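Local coordinates for putative transcriptional regulator (Streptomyces coelicolor, PDB 2ZB9), which probably binds regulatory DNA through a helix-turn-helix motif and controls transcription as a member of the TetR family, at residues D73-F76 against H77-D81; A145-L148 against R149-R152; D187-V190 against T191-T195. All blocks are in the same frame, centred on the assembly; numbering follows the deposited sequence.

Contact 1 of 3, residues D73-F76 against H77-D81; sequences DGYF and HAVED
Phe76 and His77, neighbours on helix 67-83, form a T-shaped aromatic pair in which the phenyl edge is turned toward the imidazole face, with the planes at 71°. CD1 of Phe76 does the touching, sitting above the centre of the histidine ring. A second ring contact, one turn apart, is a CH-pi interaction: CG1 of Val79 lies over one face of the Tyr75 ring, 4.2 Å from its centroid, and also meets CZ of Tyr75 at 3.8 Å. The valine can reach it because Tyr75 turns CG anti to the backbone N (chi1 -174°), beside the carbonyl carbon, which lays the ring alongside the next turn, within touch of Val79.

In TetR-family proteins the helix that follows the helix-turn-helix motif links the DNA-binding domain to the regulatory core, and helix 67-83 fits that place. Asp73 and Tyr75 pack on helix 20-39, whereas Tyr75 also touches helix 110-122 and Phe76 lies against Tyr136, Gln139 and Arg140 of helix 126-153.

Polar contacts gather at Asp73. Its side chain runs beside that of His77, pointing the same way, and OD1 of Asp73 stands 3.2 Å from NE2 of His77; the other carboxylate oxygen is taken by Trp64 and by a salt bridge to Arg25. Along the backbone, the amide of His77 makes a nearly straight bond to O of Asp73 (168°), that of Ala78 reaches O of Gly74 at 3.0 Å, and N of Val79 bonds to O of Tyr75 at 3.2 Å.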
loop_
_atom_site.group_PDB
_atom_site.type_symbol
_atom_site.label_atom_id
_atom_site.label_comp_id
_atom_site.label_asym_id
_atom_site.label_seq_id
_atom_site.Cartn_x
_atom_site.Cartn_y
_atom_site.Cartn_z
ATOM N N ASP A 73 12.976 14.138 1.998
ATOM C CA ASP A 73 12.693 15.565 2.104
ATOM C C ASP A 73 12.791 16.204 0.718
ATOM O O ASP A 73 11.953 17.027 0.344
ATOM C CB ASP A 73 13.678 16.226 3.069
ATOM C CG ASP A 73 13.139 17.515 3.675
ATOM O OD1 ASP A 73 11.972 17.885 3.406
ATOM O OD2 ASP A 73 13.893 18.157 4.438
ATOM N N GLY A 74 13.810 15.821 -0.047
ATOM C CA GLY A 74 13.951 16.372 -1.386
ATOM C C GLY A 74 12.779 15.944 -2.258
ATOM O O GLY A 74 12.245 16.731 -3.048
ATOM N N TYR A 75 12.360 14.692 -2.112
ATOM C CA TYR A 75 11.251 14.190 -2.908
ATOM C C TYR A 75 9.961 14.932 -2.593
ATOM O O TYR A 75 9.261 15.378 -3.499
ATOM C CB TYR A 75 11.043 12.695 -2.672
ATOM C CG TYR A 75 9.992 12.112 -3.584
ATOM C CD1 TYR A 75 10.275 11.842 -4.922
ATOM C CD2 TYR A 75 8.695 11.892 -3.126
ATOM C CE1 TYR A 75 9.284 11.370 -5.787
ATOM C CE2 TYR A 75 7.701 11.425 -3.977
ATOM C CZ TYR A 75 7.999 11.168 -5.302
ATOM O OH TYR A 75 7.001 10.726 -6.139
ATOM N N PHE A 76 9.648 15.077 -1.308
ATOM C CA PHE A 76 8.425 15.773 -0.915
ATOM C C PHE A 76 8.348 17.164 -1.555
ATOM O O PHE A 76 7.320 17.554 -2.114
ATOM C CB PHE A 76 8.346 15.876 0.616
ATOM C CG PHE A 76 7.139 16.624 1.114
ATOM C CD1 PHE A 76 7.124 18.022 1.137
ATOM C CD2 PHE A 76 6.005 15.932 1.540
ATOM C CE1 PHE A 76 5.996 18.720 1.574
ATOM C CE2 PHE A 76 4.874 16.617 1.979
ATOM C CZ PHE A 76 4.866 18.019 1.997
ATOM N N HIS A 77 9.444 17.908 -1.486
ATOM C CA HIS A 77 9.471 19.247 -2.063
ATOM C C HIS A 77 9.496 19.284 -3.592
ATOM O O HIS A 77 9.102 20.274 -4.198
ATOM C CB HIS A 77 10.648 20.021 -1.471
ATOM C CG HIS A 77 10.461 20.340 -0.021
ATOM N ND1 HIS A 77 9.663 21.377 0.412
ATOM C CD2 HIS A 77 10.880 19.697 1.094
ATOM C CE1 HIS A 77 9.596 21.358 1.730
ATOM N NE2 HIS A 77 10.324 20.348 2.169
ATOM N N ALA A 78 9.941 18.200 -4.216
ATOM C CA ALA A 78 9.980 18.141 -5.673
ATOM C C ALA A 78 8.592 17.917 -6.290
ATOM O O ALA A 78 8.322 18.384 -7.393
ATOM C CB ALA A 78 10.927 17.034 -6.123
ATOM N N VAL A 79 7.721 17.202 -5.584
ATOM C CA VAL A 79 6.384 16.913 -6.098
ATOM C C VAL A 79 5.280 17.732 -5.441
ATOM O O VAL A 79 4.120 17.657 -5.845
ATOM C CB VAL A 79 6.037 15.404 -5.935
ATOM C CG1 VAL A 79 7.043 14.550 -6.690
ATOM C CG2 VAL A 79 6.023 15.019 -4.466
ATOM N N GLU A 80 5.644 18.532 -4.447
ATOM C CA GLU A 80 4.677 19.341 -3.717
ATOM C C GLU A 80 3.707 20.160 -4.561
ATOM O O GLU A 80 2.495 20.048 -4.388
ATOM C CB GLU A 80 5.399 20.266 -2.730
ATOM C CG GLU A 80 4.458 21.149 -1.923
ATOM C CD GLU A 80 5.150 21.851 -0.766
ATOM O OE1 GLU A 80 6.370 22.109 -0.860
ATOM O OE2 GLU A 80 4.470 22.159 0.234
ATOM N N ASP A 81 4.229 20.989 -5.461
ATOM C CA ASP A 81 3.374 21.823 -6.301
ATOM C C ASP A 81 2.468 20.993 -7.197
ATOM O O ASP A 81 1.271 21.262 -7.325
ATOM C CB ASP A 81 4.222 22.753 -7.169
ATOM C CG ASP A 81 4.898 23.850 -6.366
ATOM O OD1 ASP A 81 5.525 24.738 -6.984
ATOM O OD2 ASP A 81 4.803 23.833 -5.119
#

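Contact 2 of 3, residues A145-L148 against R149-R152; sequences AERL and RHAR
Arg149 carries CG beside its own backbone N (chi1 -77°), and a bend at chi3 (-59°) folds the side chain back along helix 126-153 so that one guanidinium face lies over O of Ala145 and CA of Glu146. The fold brings NH1 of Arg149 to 3.7 Å from CB of Ala145, while CG of Arg149 passes 3.3 Å from O of Ala145. Glu146 extends its chain across that of Arg149, with the carboxylate and guanidinium planes strongly inclined to each other; OE1 of Glu146 and NH2 of Arg149 are 4.1 Å apart, beyond a salt bridge.

Arg147 is bent earlier, at chi2, and presents NH1 to the following turn, where it meets CB of Ala151 at 3.8 Å. N of Ala151 lies at the edge of this guanidinium, near its plane. The group is directed mainly by partners on other parts of the chain: NH2 forms a salt bridge with Asp94 of helix 91-108, and NE bonds to O of Pro86. Leu148 packs against Leu95 of that helix and Val163 and Leu166 of helix 163-179, so this end of helix 126-153 is built into the helical C-terminal domain.

Four successive i to i+4 backbone bonds link the two turns, the shortest from N of Arg149 to O of Ala145 at 2.8 Å. With an alanine in place of Arg149, O of Ala145 and CA of Glu146 would probably lose the guanidinium face over them, and Glu146 its nearby positive charge. At their separation, any attraction between Glu146 and Arg149 is likely to be longer-range electrostatics, whereas Arg147 is paired directly with Asp94.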
loop_
_atom_site.group_PDB
_atom_site.type_symbol
_atom_site.label_atom_id
_atom_site.label_comp_id
_atom_site.label_asym_id
_atom_site.label_seq_id
_atom_site.Cartn_x
_atom_site.Cartn_y
_atom_site.Cartn_z
ATOM N N ALA A 145 -6.332 15.016 4.003
ATOM C CA ALA A 145 -7.390 15.064 5.008
ATOM C C ALA A 145 -7.941 16.483 5.126
ATOM O O ALA A 145 -9.135 16.684 5.345
ATOM C CB ALA A 145 -6.855 14.589 6.352
ATOM N N GLU A 146 -7.061 17.464 4.965
ATOM C CA GLU A 146 -7.454 18.864 5.045
ATOM C C GLU A 146 -8.427 19.228 3.926
ATOM O O GLU A 146 -9.447 19.877 4.161
ATOM C CB GLU A 146 -6.211 19.739 4.969
ATOM C CG GLU A 146 -6.413 21.183 5.336
ATOM C CD GLU A 146 -5.123 21.791 5.845
ATOM O OE1 GLU A 146 -4.741 21.493 7.006
ATOM O OE2 GLU A 146 -4.482 22.544 5.079
ATOM N N ARG A 147 -8.110 18.817 2.706
ATOM C CA ARG A 147 -8.987 19.100 1.578
ATOM C C ARG A 147 -10.336 18.422 1.822
ATOM O O ARG A 147 -11.390 19.017 1.607
ATOM C CB ARG A 147 -8.379 18.573 0.274
ATOM C CG ARG A 147 -9.295 18.747 -0.932
ATOM C CD ARG A 147 -9.588 20.227 -1.184
ATOM N NE ARG A 147 -10.581 20.440 -2.232
ATOM C CZ ARG A 147 -11.893 20.503 -2.024
ATOM N NH1 ARG A 147 -12.386 20.369 -0.801
ATOM N NH2 ARG A 147 -12.718 20.712 -3.042
ATOM N N LEU A 148 -10.286 17.174 2.280
ATOM C CA LEU A 148 -11.491 16.393 2.564
ATOM C C LEU A 148 -12.353 17.014 3.668
ATOM O O LEU A 148 -13.579 17.081 3.542
ATOM C CB LEU A 148 -11.094 14.958 2.935
ATOM C CG LEU A 148 -11.030 13.913 1.810
ATOM C CD1 LEU A 148 -10.764 14.567 0.471
ATOM C CD2 LEU A 148 -9.969 12.875 2.137
ATOM N N ARG A 149 -11.722 17.463 4.748
ATOM C CA ARG A 149 -12.472 18.092 5.830
ATOM C C ARG A 149 -13.129 19.378 5.336
ATOM O O ARG A 149 -14.231 19.728 5.771
ATOM C CB ARG A 149 -11.570 18.424 7.026
ATOM C CG ARG A 149 -11.209 17.239 7.910
ATOM C CD ARG A 149 -10.771 17.732 9.288
ATOM N NE ARG A 149 -9.614 18.623 9.211
ATOM C CZ ARG A 149 -8.358 18.206 9.064
ATOM N NH1 ARG A 149 -8.095 16.908 8.986
ATOM N NH2 ARG A 149 -7.365 19.086 8.989
ATOM N N HIS A 150 -12.454 20.088 4.438
ATOM C CA HIS A 150 -13.013 21.327 3.903
ATOM C C HIS A 150 -14.309 20.997 3.164
ATOM O O HIS A 150 -15.316 21.672 3.340
ATOM C CB HIS A 150 -12.017 22.016 2.962
ATOM C CG HIS A 150 -12.461 23.370 2.500
ATOM N ND1 HIS A 150 -12.951 24.329 3.362
ATOM C CD2 HIS A 150 -12.477 23.931 1.269
ATOM C CE1 HIS A 150 -13.249 25.421 2.681
ATOM N NE2 HIS A 150 -12.970 25.206 1.409
ATOM N N ALA A 151 -14.284 19.949 2.349
ATOM C CA ALA A 151 -15.477 19.532 1.620
ATOM C C ALA A 151 -16.563 19.155 2.624
ATOM O O ALA A 151 -17.736 19.465 2.424
ATOM C CB ALA A 151 -15.157 18.340 0.724
ATOM N N ARG A 152 -16.177 18.496 3.712
ATOM C CA ARG A 152 -17.155 18.100 4.722
ATOM C C ARG A 152 -17.777 19.324 5.399
ATOM O O ARG A 152 -18.986 19.352 5.655
ATOM C CB ARG A 152 -16.504 17.190 5.768
ATOM C CG ARG A 152 -17.493 16.593 6.774
ATOM C CD ARG A 152 -16.801 15.637 7.742
ATOM N NE ARG A 152 -15.841 16.342 8.583
ATOM C CZ ARG A 152 -14.896 15.752 9.306
ATOM N NH1 ARG A 152 -14.781 14.429 9.304
ATOM N NH2 ARG A 152 -14.045 16.490 10.009
#

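Contact 3 of 3, residues D187-V190 against T191-T195; sequences DAFV and TALVT
The first turn of helix 187-199 is joined to the next by i to i+4 bonds, nearly straight at N of Thr191 to O of Asp187 (171°) and longer and weak at N of Val194 to O of Val190 (3.5 Å). This is the last helix of the TetR-type C-terminal domain. On one side it packs on helix 91-108 through Val190 and Val194; on another it faces the second subunit, where Ala192 and Leu193 touch Val165 of that chain and O of Leu193 accepts a hydrogen bond from its Gln169.

Phe189 and Leu193 supply the apolar contact. CD1 of Leu193 lies over one face of the phenyl ring, 4.1 Å from the centroid and offset toward the rim, as a CH-pi contact, while CD2 of Leu193 approaches CE1 of Phe189 at 3.6 Å. Phe189 holds CG anti to the backbone N (chi1 170°), which sets the ring beside the following turn, where both leucine methyls touch it. The same ring takes part in a cation-pi interaction with Arg177 and packs on Val174 of helix 163-179.

Thr191 and Asp187 form the polar counterpart. The threonine hydroxyl, held beside its own backbone N (chi1 -57°), donates to O of Asp187, so that this carbonyl oxygen is gripped twice by one residue. Arg100 ties the pair to helix 91-108, through a salt bridge to OD1 of Asp187 and a hydrogen bond to OG1 of Thr191. A water donates to both side chains, 2.8 Å from OD2 of Asp187 and 3.0 Å from OG1 of Thr191. OG1 and N of Thr191 reach O of Asp187 from opposite faces of the carbonyl plane, the hydroxyl at 2.9 Å and standing above it.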
loop_
_atom_site.group_PDB
_atom_site.type_symbol
_atom_site.label_atom_id
_atom_site.label_comp_id
_atom_site.label_asym_id
_atom_site.label_seq_id
_atom_site.Cartn_x
_atom_site.Cartn_y
_atom_site.Cartn_z
ATOM N N ASP A 187 -6.497 5.723 -15.801
ATOM C CA ASP A 187 -7.502 6.742 -15.537
ATOM C C ASP A 187 -8.853 6.149 -15.157
ATOM O O ASP A 187 -9.586 6.728 -14.355
ATOM C CB ASP A 187 -7.664 7.654 -16.757
ATOM C CG ASP A 187 -8.489 8.892 -16.447
ATOM O OD1 ASP A 187 -8.104 9.636 -15.516
ATOM O OD2 ASP A 187 -9.517 9.121 -17.127
ATOM N N ALA A 188 -9.184 5.001 -15.737
ATOM C CA ALA A 188 -10.448 4.341 -15.439
ATOM C C ALA A 188 -10.440 3.936 -13.966
ATOM O O ALA A 188 -11.447 4.057 -13.259
ATOM C CB ALA A 188 -10.620 3.112 -16.326
ATOM N N PHE A 189 -9.288 3.452 -13.517
ATOM C CA PHE A 189 -9.115 3.041 -12.137
ATOM C C PHE A 189 -9.302 4.264 -11.239
ATOM O O PHE A 189 -10.097 4.248 -10.298
ATOM C CB PHE A 189 -7.718 2.442 -11.958
ATOM C CG PHE A 189 -7.335 2.198 -10.530
ATOM C CD1 PHE A 189 -8.126 1.409 -9.706
ATOM C CD2 PHE A 189 -6.162 2.739 -10.015
ATOM C CE1 PHE A 189 -7.754 1.161 -8.386
ATOM C CE2 PHE A 189 -5.778 2.499 -8.697
ATOM C CZ PHE A 189 -6.579 1.705 -7.882
ATOM N N VAL A 190 -8.569 5.324 -11.550
ATOM C CA VAL A 190 -8.643 6.565 -10.799
ATOM C C VAL A 190 -10.072 7.089 -10.702
ATOM O O VAL A 190 -10.563 7.371 -9.611
ATOM C CB VAL A 190 -7.769 7.645 -11.457
ATOM C CG1 VAL A 190 -8.048 9.001 -10.832
ATOM C CG2 VAL A 190 -6.301 7.276 -11.303
ATOM N N THR A 191 -10.737 7.216 -11.847
ATOM C CA THR A 191 -12.102 7.723 -11.874
ATOM C C THR A 191 -13.055 6.863 -11.056
ATOM O O THR A 191 -13.917 7.392 -10.358
ATOM C CB THR A 191 -12.632 7.833 -13.322
ATOM O OG1 THR A 191 -11.750 8.668 -14.082
ATOM C CG2 THR A 191 -14.016 8.453 -13.338
ATOM N N ALA A 192 -12.892 5.545 -11.131
ATOM C CA ALA A 192 -13.748 4.626 -10.382
ATOM C C ALA A 192 -13.553 4.759 -8.869
ATOM O O ALA A 192 -14.502 4.614 -8.097
ATOM C CB ALA A 192 -13.482 3.179 -10.821
ATOM N N LEU A 193 -12.324 5.032 -8.446
ATOM C CA LEU A 193 -12.038 5.184 -7.021
ATOM C C LEU A 193 -12.886 6.300 -6.428
ATOM O O LEU A 193 -13.454 6.150 -5.352
ATOM C CB LEU A 193 -10.563 5.517 -6.790
ATOM C CG LEU A 193 -9.500 4.458 -7.087
ATOM C CD1 LEU A 193 -8.120 5.073 -6.816
ATOM C CD2 LEU A 193 -9.715 3.226 -6.211
ATOM N N VAL A 194 -12.967 7.421 -7.135
ATOM C CA VAL A 194 -13.735 8.571 -6.664
ATOM C C VAL A 194 -15.251 8.381 -6.771
ATOM O O VAL A 194 -15.982 8.686 -5.831
ATOM C CB VAL A 194 -13.332 9.844 -7.436
ATOM C CG1 VAL A 194 -14.131 11.041 -6.939
ATOM C CG2 VAL A 194 -11.841 10.091 -7.271
ATOM N N THR A 195 -15.730 7.872 -7.901
ATOM C CA THR A 195 -17.170 7.688 -8.057
ATOM C C THR A 195 -17.723 6.652 -7.077
ATOM O O THR A 195 -18.800 6.842 -6.523
ATOM C CB THR A 195 -17.553 7.285 -9.506
ATOM O OG1 THR A 195 -17.093 5.958 -9.779
ATOM C CG2 THR A 195 -16.928 8.244 -10.505
HETATM O O HOH W 1 -11.801 7.607 -16.895
#

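In the fold
The three contacts follow one another along the chain, each within a single helix, and none touches another. Contact 1 is the most central, about 8 Å from the centre of the chain, and lies in the helix that follows the predicted helix-turn-helix region. Contacts 2 and 3 both belong to the C-terminal domain; their centres are about 19 Å apart and their nearest atoms about 9 Å. Helices 91-108 and 163-179 lie against both. Contact 1 lies about 22 Å from contact 2, centre to centre, on whose helix, 126-153, Phe76 packs. Only contact 3 meets the second subunit, placing it at the dimer interface.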